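Long-range contacts in SusD-like carbohydrate binding protein BF1063 (Bacteroides fragilis NCTC 9343, PDB 3I4G), which probably binds carbohydrate at the cell surface as an outer-membrane lipoprotein of the SusD family: residues Asn230-Asn235 against Asn248-Phe253; Asp457-Gly462 against Tyr511-Pro516; Phe64-Glu69 against Ala355-Phe360. All coordinates share one frame; numbering follows the deposited sequence.

Contact 1 (Asn230-Asn235 against Asn248-Phe253); sequences NAINAN and NKENIF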
loop_
_atom_site.group_PDB
_atom_site.type_symbol
_atom_site.label_atom_id
_atom_site.label_comp_id
_atom_site.label_asym_id
_atom_site.label_seq_id
_atom_site.Cartn_x
_atom_site.Cartn_y
_atom_site.Cartn_z
ATOM N N ASN A 230 8.782 0.453 -19.285
ATOM C CA ASN A 230 7.933 1.239 -18.421
ATOM C C ASN A 230 8.244 2.728 -18.481
ATOM O O ASN A 230 9.333 3.159 -18.833
ATOM C CB ASN A 230 8.083 0.690 -17.013
ATOM C CG ASN A 230 7.639 -0.754 -16.919
ATOM O OD1 ASN A 230 8.465 -1.674 -16.797
ATOM N ND2 ASN A 230 6.344 -0.973 -17.027
ATOM N N ALA A 231 7.230 3.503 -18.115
ATOM C CA ALA A 231 7.324 4.956 -18.185
ATOM C C ALA A 231 6.293 5.564 -17.290
ATOM O O ALA A 231 5.282 4.963 -17.009
ATOM C CB ALA A 231 7.080 5.432 -19.617
ATOM N N ILE A 232 6.562 6.792 -16.878
ATOM C CA ILE A 232 5.626 7.586 -16.076
ATOM C C ILE A 232 4.438 8.016 -16.917
ATOM O O ILE A 232 4.601 8.601 -17.994
ATOM C CB ILE A 232 6.371 8.790 -15.470
ATOM C CG1 ILE A 232 7.412 8.314 -14.456
ATOM C CG2 ILE A 232 5.393 9.777 -14.817
ATOM C CD1 ILE A 232 6.853 7.526 -13.235
ATOM N N ASN A 233 3.224 7.721 -16.455
ATOM C CA ASN A 233 2.006 8.075 -17.145
ATOM C C ASN A 233 1.694 9.570 -17.021
ATOM O O ASN A 233 1.865 10.133 -15.953
ATOM C CB ASN A 233 0.835 7.302 -16.561
ATOM C CG ASN A 233 -0.369 7.299 -17.438
ATOM O OD1 ASN A 233 -0.302 6.947 -18.618
ATOM N ND2 ASN A 233 -1.532 7.590 -16.841
ATOM N N ALA A 234 1.178 10.216 -18.066
ATOM C CA ALA A 234 0.902 11.656 -17.952
ATOM C C ALA A 234 -0.102 11.977 -16.852
ATOM O O ALA A 234 0.048 12.960 -16.131
ATOM C CB ALA A 234 0.408 12.210 -19.285
ATOM N N ASN A 235 -1.116 11.123 -16.726
ATOM C CA ASN A 235 -2.193 11.339 -15.780
ATOM C C ASN A 235 -2.065 10.512 -14.496
ATOM O O ASN A 235 -2.061 9.286 -14.549
ATOM C CB ASN A 235 -3.550 11.087 -16.456
ATOM C CG ASN A 235 -4.688 11.644 -15.629
ATOM O OD1 ASN A 235 -5.094 11.094 -14.622
ATOM N ND2 ASN A 235 -5.175 12.815 -16.033
ATOM N N ASN A 248 -1.657 1.711 -19.361
ATOM C CA ASN A 248 -0.513 2.587 -19.253
ATOM C C ASN A 248 0.736 1.731 -19.066
ATOM O O ASN A 248 0.659 0.510 -18.867
ATOM C CB ASN A 248 -0.714 3.588 -18.103
ATOM C CG ASN A 248 -0.782 2.935 -16.761
ATOM O OD1 ASN A 248 0.214 2.444 -16.268
ATOM N ND2 ASN A 248 -1.968 2.890 -16.161
ATOM N N LYS A 249 1.891 2.377 -19.115
ATOM C CA LYS A 249 3.190 1.690 -18.984
ATOM C C LYS A 249 3.798 1.876 -17.602
ATOM O O LYS A 249 4.979 1.579 -17.388
ATOM C CB LYS A 249 4.139 2.193 -20.074
ATOM C CG LYS A 249 3.656 1.754 -21.466
ATOM C CD LYS A 249 4.620 2.106 -22.551
ATOM C CE LYS A 249 4.197 1.449 -23.841
ATOM N NZ LYS A 249 5.232 1.744 -24.864
ATOM N N GLU A 250 2.996 2.380 -16.652
ATOM C CA GLU A 250 3.502 2.645 -15.297
ATOM C C GLU A 250 3.131 1.555 -14.289
ATOM O O GLU A 250 3.951 1.188 -13.436
ATOM C CB GLU A 250 2.993 3.989 -14.789
ATOM C CG GLU A 250 3.360 4.273 -13.331
ATOM C CD GLU A 250 3.376 5.723 -12.954
ATOM O OE1 GLU A 250 3.141 6.586 -13.819
ATOM O OE2 GLU A 250 3.664 5.977 -11.755
ATOM N N ASN A 251 1.919 1.032 -14.382
ATOM C CA ASN A 251 1.428 0.038 -13.428
ATOM C C ASN A 251 1.987 -1.336 -13.815
ATOM O O ASN A 251 1.502 -1.992 -14.710
ATOM C CB ASN A 251 -0.099 0.038 -13.362
ATOM C CG ASN A 251 -0.660 1.279 -12.693
ATOM O OD1 ASN A 251 0.049 1.975 -11.950
ATOM N ND2 ASN A 251 -1.930 1.581 -12.976
ATOM N N ILE A 252 3.029 -1.734 -13.107
ATOM C CA ILE A 252 3.791 -2.958 -13.384
ATOM C C ILE A 252 3.071 -4.180 -12.854
ATOM O O ILE A 252 2.971 -5.185 -13.550
ATOM C CB ILE A 252 5.194 -2.828 -12.793
ATOM C CG1 ILE A 252 6.000 -1.816 -13.612
ATOM C CG2 ILE A 252 5.930 -4.185 -12.783
ATOM C CD1 ILE A 252 7.293 -1.308 -12.947
ATOM N N PHE A 253 2.598 -4.100 -11.614
ATOM C CA PHE A 253 1.860 -5.195 -10.964
ATOM C C PHE A 253 0.667 -4.564 -10.270
ATOM O O PHE A 253 0.813 -3.552 -9.594
ATOM C CB PHE A 253 2.753 -6.009 -10.009
ATOM C CG PHE A 253 2.091 -7.263 -9.490
ATOM C CD1 PHE A 253 1.825 -8.320 -10.330
ATOM C CD2 PHE A 253 1.736 -7.386 -8.159
ATOM C CE1 PHE A 253 1.146 -9.438 -9.869
ATOM C CE2 PHE A 253 1.079 -8.534 -7.703
ATOM C CZ PHE A 253 0.782 -9.538 -8.553
HETATM O O HOH W 1 2.663 5.045 -18.560
#

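Contact 2 (Asp457-Gly462 against Tyr511-Pro516); sequences DIMRWG and YTWPIP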
loop_
_atom_site.group_PDB
_atom_site.type_symbol
_atom_site.label_atom_id
_atom_site.label_comp_id
_atom_site.label_asym_id
_atom_site.label_seq_id
_atom_site.Cartn_x
_atom_site.Cartn_y
_atom_site.Cartn_z
ATOM N N ASP A 457 7.147 1.517 4.777
ATOM C CA ASP A 457 8.297 2.417 4.748
ATOM C C ASP A 457 8.724 2.906 6.132
ATOM O O ASP A 457 9.908 2.861 6.473
ATOM C CB ASP A 457 8.001 3.648 3.894
ATOM C CG ASP A 457 7.999 3.392 2.400
ATOM O OD1 ASP A 457 8.609 2.411 1.919
ATOM O OD2 ASP A 457 7.414 4.264 1.703
ATOM N N ILE A 458 7.782 3.382 6.955
ATOM C CA ILE A 458 8.170 3.939 8.248
ATOM C C ILE A 458 8.713 2.821 9.172
ATOM O O ILE A 458 9.606 3.060 9.991
ATOM C CB ILE A 458 7.084 4.775 8.921
ATOM C CG1 ILE A 458 5.852 3.935 9.224
ATOM C CG2 ILE A 458 6.724 5.964 8.028
ATOM C CD1 ILE A 458 4.704 4.751 9.913
HETATM N N MSE A 459 8.255 1.606 8.970
HETATM C CA MSE A 459 8.819 0.453 9.676
HETATM C C MSE A 459 10.248 0.151 9.248
HETATM O O MSE A 459 11.142 0.097 10.098
HETATM C CB MSE A 459 7.902 -0.746 9.448
HETATM C CG MSE A 459 6.523 -0.657 10.167
HETATM SE SE MSE A 459 6.530 -1.050 12.032
HETATM C CE MSE A 459 6.368 -2.997 11.830
ATOM N N ARG A 460 10.496 0.004 7.945
ATOM C CA ARG A 460 11.858 -0.347 7.463
ATOM C C ARG A 460 12.837 0.782 7.749
ATOM O O ARG A 460 14.032 0.532 8.027
ATOM C CB ARG A 460 11.899 -0.716 5.971
ATOM C CG ARG A 460 11.703 0.430 5.013
ATOM C CD ARG A 460 11.461 -0.047 3.620
ATOM N NE ARG A 460 11.163 1.055 2.716
ATOM C CZ ARG A 460 12.067 1.785 2.061
ATOM N NH1 ARG A 460 13.367 1.595 2.207
ATOM N NH2 ARG A 460 11.635 2.752 1.251
ATOM N N TRP A 461 12.398 2.038 7.681
ATOM C CA TRP A 461 13.264 3.167 7.970
ATOM C C TRP A 461 13.565 3.334 9.451
ATOM O O TRP A 461 14.443 4.081 9.838
ATOM C CB TRP A 461 12.645 4.479 7.463
ATOM C CG TRP A 461 12.573 4.616 5.977
ATOM C CD1 TRP A 461 13.443 4.102 5.056
ATOM C CD2 TRP A 461 11.627 5.410 5.243
ATOM N NE1 TRP A 461 13.061 4.502 3.799
ATOM C CE2 TRP A 461 11.966 5.311 3.888
ATOM C CE3 TRP A 461 10.535 6.201 5.608
ATOM C CZ2 TRP A 461 11.231 5.937 2.888
ATOM C CZ3 TRP A 461 9.794 6.825 4.611
ATOM C CH2 TRP A 461 10.157 6.691 3.273
ATOM N N GLY A 462 12.809 2.690 10.321
ATOM C CA GLY A 462 13.039 2.872 11.747
ATOM C C GLY A 462 12.597 4.247 12.255
ATOM O O GLY A 462 13.142 4.778 13.220
ATOM N N TYR A 511 8.013 -2.609 16.208
ATOM C CA TYR A 511 8.640 -2.925 14.934
ATOM C C TYR A 511 8.463 -4.388 14.522
ATOM O O TYR A 511 8.761 -4.732 13.377
ATOM C CB TYR A 511 10.149 -2.554 14.948
ATOM C CG TYR A 511 10.342 -1.062 14.812
ATOM C CD1 TYR A 511 10.088 -0.439 13.606
ATOM C CD2 TYR A 511 10.809 -0.300 15.841
ATOM C CE1 TYR A 511 10.265 0.906 13.459
ATOM C CE2 TYR A 511 10.988 1.090 15.712
ATOM C CZ TYR A 511 10.721 1.655 14.497
ATOM O OH TYR A 511 10.842 3.018 14.311
ATOM N N THR A 512 7.991 -5.251 15.433
ATOM C CA THR A 512 7.795 -6.661 15.104
ATOM C C THR A 512 6.413 -7.090 15.589
ATOM O O THR A 512 6.044 -6.840 16.761
ATOM C CB THR A 512 8.845 -7.527 15.785
ATOM O OG1 THR A 512 10.164 -7.086 15.436
ATOM C CG2 THR A 512 8.731 -8.976 15.320
ATOM N N TRP A 513 5.635 -7.734 14.734
ATOM C CA TRP A 513 4.350 -8.282 15.152
ATOM C C TRP A 513 4.643 -9.625 15.830
ATOM O O TRP A 513 5.467 -10.379 15.338
ATOM C CB TRP A 513 3.429 -8.543 13.972
ATOM C CG TRP A 513 3.052 -7.370 13.125
ATOM C CD1 TRP A 513 3.305 -6.048 13.332
ATOM C CD2 TRP A 513 2.226 -7.437 11.964
ATOM N NE1 TRP A 513 2.743 -5.291 12.318
ATOM C CE2 TRP A 513 2.057 -6.126 11.471
ATOM C CE3 TRP A 513 1.597 -8.496 11.299
ATOM C CZ2 TRP A 513 1.323 -5.865 10.328
ATOM C CZ3 TRP A 513 0.922 -8.248 10.173
ATOM C CH2 TRP A 513 0.764 -6.946 9.696
ATOM N N PRO A 514 3.939 -9.937 16.940
ATOM C CA PRO A 514 4.113 -11.247 17.582
ATOM C C PRO A 514 3.513 -12.365 16.727
ATOM O O PRO A 514 2.603 -12.137 15.925
ATOM C CB PRO A 514 3.329 -11.107 18.871
ATOM C CG PRO A 514 2.235 -10.136 18.514
ATOM C CD PRO A 514 2.897 -9.130 17.577
ATOM N N ILE A 515 4.026 -13.579 16.890
ATOM C CA ILE A 515 3.430 -14.719 16.279
ATOM C C ILE A 515 2.000 -14.852 16.829
ATOM O O ILE A 515 1.801 -14.714 18.027
ATOM C CB ILE A 515 4.229 -15.992 16.652
ATOM C CG1 ILE A 515 5.685 -15.961 16.177
ATOM C CG2 ILE A 515 3.538 -17.241 16.065
ATOM C CD1 ILE A 515 5.865 -15.853 14.693
ATOM N N PRO A 516 1.013 -15.119 15.964
ATOM C CA PRO A 516 -0.335 -15.222 16.496
ATOM C C PRO A 516 -0.449 -16.252 17.622
ATOM O O PRO A 516 0.155 -17.321 17.560
ATOM C CB PRO A 516 -1.158 -15.636 15.273
ATOM C CG PRO A 516 -0.381 -15.087 14.107
ATOM C CD PRO A 516 1.037 -15.242 14.504
#

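Contact 3 (Phe64-Glu69 against Ala355-Phe360); sequences FDRRGE and ASRTGF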
loop_
_atom_site.group_PDB
_atom_site.type_symbol
_atom_site.label_atom_id
_atom_site.label_comp_id
_atom_site.label_asym_id
_atom_site.label_seq_id
_atom_site.Cartn_x
_atom_site.Cartn_y
_atom_site.Cartn_z
ATOM N N PHE A 64 -6.199 7.355 9.351
ATOM C CA PHE A 64 -6.854 6.863 10.556
ATOM C C PHE A 64 -7.991 5.949 10.145
ATOM O O PHE A 64 -8.595 6.109 9.093
ATOM C CB PHE A 64 -7.364 8.052 11.344
ATOM C CG PHE A 64 -8.053 7.721 12.656
ATOM C CD1 PHE A 64 -7.287 7.342 13.743
ATOM C CD2 PHE A 64 -9.401 7.918 12.844
ATOM C CE1 PHE A 64 -7.879 7.069 14.996
ATOM C CE2 PHE A 64 -9.987 7.670 14.073
ATOM C CZ PHE A 64 -9.224 7.243 15.158
ATOM N N ASP A 65 -8.287 4.985 11.006
ATOM C CA ASP A 65 -9.383 4.050 10.789
ATOM C C ASP A 65 -10.640 4.594 11.453
ATOM O O ASP A 65 -10.611 4.870 12.642
ATOM C CB ASP A 65 -9.006 2.694 11.394
ATOM C CG ASP A 65 -9.878 1.592 10.926
ATOM O OD1 ASP A 65 -11.029 1.538 11.339
ATOM O OD2 ASP A 65 -9.451 0.748 10.119
ATOM N N ARG A 66 -11.730 4.749 10.702
ATOM C CA ARG A 66 -12.974 5.306 11.282
ATOM C C ARG A 66 -13.422 4.499 12.480
ATOM O O ARG A 66 -14.144 5.027 13.307
ATOM C CB ARG A 66 -14.094 5.335 10.240
ATOM C CG ARG A 66 -15.283 6.251 10.584
ATOM C CD ARG A 66 -16.634 5.742 10.047
ATOM N NE ARG A 66 -16.975 4.534 10.771
ATOM C CZ ARG A 66 -17.041 3.320 10.278
ATOM N NH1 ARG A 66 -17.023 3.080 8.970
ATOM N NH2 ARG A 66 -17.235 2.317 11.124
ATOM N N ARG A 67 -13.113 3.195 12.525
ATOM C CA ARG A 67 -13.547 2.359 13.659
ATOM C C ARG A 67 -12.877 2.800 14.967
ATOM O O ARG A 67 -13.352 2.426 16.043
ATOM C CB ARG A 67 -13.315 0.870 13.392
ATOM C CG ARG A 67 -14.154 0.391 12.210
ATOM C CD ARG A 67 -13.807 -0.961 11.668
ATOM N NE ARG A 67 -12.474 -0.954 11.097
ATOM C CZ ARG A 67 -11.933 -1.941 10.414
ATOM N NH1 ARG A 67 -12.582 -3.087 10.239
ATOM N NH2 ARG A 67 -10.721 -1.794 9.918
ATOM N N GLY A 68 -11.799 3.581 14.886
ATOM C CA GLY A 68 -11.248 4.194 16.066
ATOM C C GLY A 68 -10.132 3.493 16.799
ATOM O O GLY A 68 -9.649 2.419 16.412
ATOM N N GLU A 69 -9.743 4.120 17.903
ATOM C CA GLU A 69 -8.569 3.722 18.657
ATOM C C GLU A 69 -8.702 2.380 19.330
ATOM O O GLU A 69 -7.667 1.772 19.635
ATOM C CB GLU A 69 -8.240 4.793 19.709
ATOM C CG GLU A 69 -7.794 6.138 19.098
ATOM C CD GLU A 69 -7.986 7.261 20.046
ATOM O OE1 GLU A 69 -9.159 7.601 20.340
ATOM O OE2 GLU A 69 -6.971 7.849 20.460
ATOM N N ALA A 355 -19.388 8.418 9.315
ATOM C CA ALA A 355 -18.839 9.519 8.575
ATOM C C ALA A 355 -17.361 9.648 8.962
ATOM O O ALA A 355 -16.897 9.044 9.926
ATOM C CB ALA A 355 -19.622 10.810 8.918
ATOM N N SER A 356 -16.616 10.477 8.240
ATOM C CA SER A 356 -15.216 10.656 8.500
ATOM C C SER A 356 -14.922 11.089 9.913
ATOM O O SER A 356 -15.602 11.936 10.476
ATOM C CB SER A 356 -14.662 11.746 7.552
ATOM O OG SER A 356 -13.284 12.007 7.820
ATOM N N ARG A 357 -13.891 10.521 10.501
ATOM C CA ARG A 357 -13.437 10.924 11.830
ATOM C C ARG A 357 -12.423 12.043 11.767
ATOM O O ARG A 357 -12.091 12.649 12.788
ATOM C CB ARG A 357 -12.823 9.746 12.578
ATOM C CG ARG A 357 -13.836 8.791 13.079
ATOM C CD ARG A 357 -14.579 9.301 14.363
ATOM N NE ARG A 357 -15.647 8.355 14.612
ATOM C CZ ARG A 357 -16.837 8.392 14.018
ATOM N NH1 ARG A 357 -17.257 9.472 13.372
ATOM N NH2 ARG A 357 -17.616 7.343 14.110
ATOM N N THR A 358 -11.907 12.356 10.576
ATOM C CA THR A 358 -10.888 13.395 10.434
ATOM C C THR A 358 -11.350 14.656 9.713
ATOM O O THR A 358 -10.750 15.709 9.894
ATOM C CB THR A 358 -9.679 12.873 9.663
ATOM O OG1 THR A 358 -10.112 12.525 8.345
ATOM C CG2 THR A 358 -9.025 11.626 10.310
ATOM N N GLY A 359 -12.356 14.567 8.857
ATOM C CA GLY A 359 -12.707 15.695 7.996
ATOM C C GLY A 359 -12.141 15.528 6.598
ATOM O O GLY A 359 -12.465 16.325 5.707
ATOM N N PHE A 360 -11.288 14.525 6.390
ATOM C CA PHE A 360 -10.762 14.193 5.061
ATOM C C PHE A 360 -11.357 12.865 4.625
ATOM O O PHE A 360 -11.782 12.026 5.445
ATOM C CB PHE A 360 -9.246 14.083 5.068
ATOM C CG PHE A 360 -8.525 15.371 5.397
ATOM C CD1 PHE A 360 -8.481 16.389 4.465
ATOM C CD2 PHE A 360 -7.886 15.561 6.622
ATOM C CE1 PHE A 360 -7.799 17.562 4.728
ATOM C CE2 PHE A 360 -7.205 16.735 6.881
ATOM C CZ PHE A 360 -7.182 17.729 5.962
HETATM O O HOH W 2 -14.339 6.048 15.814
HETATM O O HOH W 3 -17.083 4.388 13.781
#

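Contact 1 (Asn230-Asn235 against Asn248-Phe253)
With CG anti to the backbone N (chi1 174°) and the chain extended beyond it, Glu250 reaches Asn233, its carboxylate lying alongside the 230-235 backbone. Asn230 has CG beside its own backbone N and anti to the carbonyl carbon (chi1 -62°), and its amide meets Lys249 O and Ile252. The Asn233 N-H meets Glu250 OE1 nearly along its C-O axis, in a straight bond of 2.9 Å. CD1 of Ile232 rests 3.8 Å from Glu250 OE2, so a methyl group lies beside the charged end. Two donors converge on the carbonyl O of Lys249: Asn230 ND2 at 2.9 Å and Ala231 N at 3.0 Å, coming from opposite faces of the carbonyl plane. Asn230 keeps this acceptor within its own amide plane, while its ND2 packs against Ile252 CG1 at 3.5 Å, the two side chains crossing at about a right angle. A water accepts from Lys249 N and donates to Ala231 O, adding a bridge beside the direct bonds. Asn248 forms an Asx turn, its OD1 taking the N-H of Glu250 at 2.8 Å and also that of Asn251, which shapes the approach to the strand. The loop after helix 214-227 is thereby joined to the chain entering strand 251-252. Glu250 also makes salt bridges through OE1 to Arg420 and through OE2 to Arg386; with two arginines and a backbone N-H around this buried carboxylate, its negative charge is probably well stabilised.

Contact 2 (Asp457-Gly462 against Tyr511-Pro516)
Met459 and Tyr511 lie alongside one another but point in opposing senses, the selenomethionine reaching out from the helix toward the Tyr511 backbone while the phenol runs back toward the helix end. The bend at chi2 (-78°) sets SE beside the ring, 3.9 Å from Tyr511 CD1. SE lies 5.0 Å from the ring centroid and 56° off the ring normal, an oblique Met-aromatic contact. A second bend, at chi3, turns the terminal CE to the Tyr511 carbonyl O at 3.3 Å, and CE also comes within 4.3 Å of Trp513 NE1. The loop leading to helix 517-522 is in this way packed against the end of helix 454-461, and the rest of the tyrosine ring lies along the last turn of that helix: the carbonyl O of Ile458 meets its edge near the ring plane, 4.1 Å from CE1, and Met459 O approaches CE1 obliquely. That turn closes in a Schellman motif, with Gly462 at positive phi (72°), and Tyr511 OH is set against this glycine, 3.0 Å from its C atom. The hydroxyl is hydrogen-bonded to His465, just beyond the helix end, and Phe505 meets the phenol ring edge-to-face. Trp513 lies on the far side of the selenomethionine methyl from the helix, its NE1 bonded to the hydroxyl of Tyr455 and its indole stacked with Tyr139.

Contact 3 (Phe64-Glu69 against Ala355-Phe360)
One face of the Arg357 guanidinium carries Arg66 CG over its centre, 4.3 Å above the plane, while a water lies in plane at its edge. The Phe64 ring is met at its own edge by Arg357 CB, 3.8 Å from CE2, with the ring and guanidinium planes 60° apart. The two arginines cross with their guanidinium planes 67° apart, and Arg66 NE and Arg357 NH2 remain 4.4 Å from each other. Waters probably soften this pairing of like charges: one takes the N-H of Arg357 NE at 2.9 Å and donates to Arg66 O, and a second accepts from Arg66 NE and, weakly, from Arg357 NH2. Strand 63-65 pairs antiparallel with strand 281-283, where Asn282 touches both Arg66 and Thr358, and the chain leaves it in a type I turn from Asp65 to Gly68. In the other segment Ser356 OG accepts from Thr358 N (an ST turn) and Gly359 N (an ST motif). Arg66 CG, anti to the backbone N (chi1 -163°), and CD both lie 3.3 Å from Ala355 O. Arg66 NH1 bonds to Trp278 O and NH2 pairs with the sulfonate of a buffer molecule, probably from the crystallisation liquor, while Arg357 NH2 bonds to Ser353 O.

Contacts 2 and 3 are largely buried, whereas contact 1 is only partly so, with Lys249 exposed. Their sequence spans differ sharply: contact 1 joins neighbouring parts of the chain, 13 residues apart, contact 2 bridges 49, and contact 3 brings together segments 286 residues apart. Chemistry follows place: direct hydrogen bonds carry contact 1, selenium and aromatic packing carries contact 2, and contact 3 relies on arginine carbons and the edge of Phe64, with waters bridging the segments. None touches another; the centres of contacts 1 and 3 are 32 Å apart on opposite sides of the chain's centre, and strand 497-502, which precedes the 511-516 loop, packs on Phe64 and Thr358.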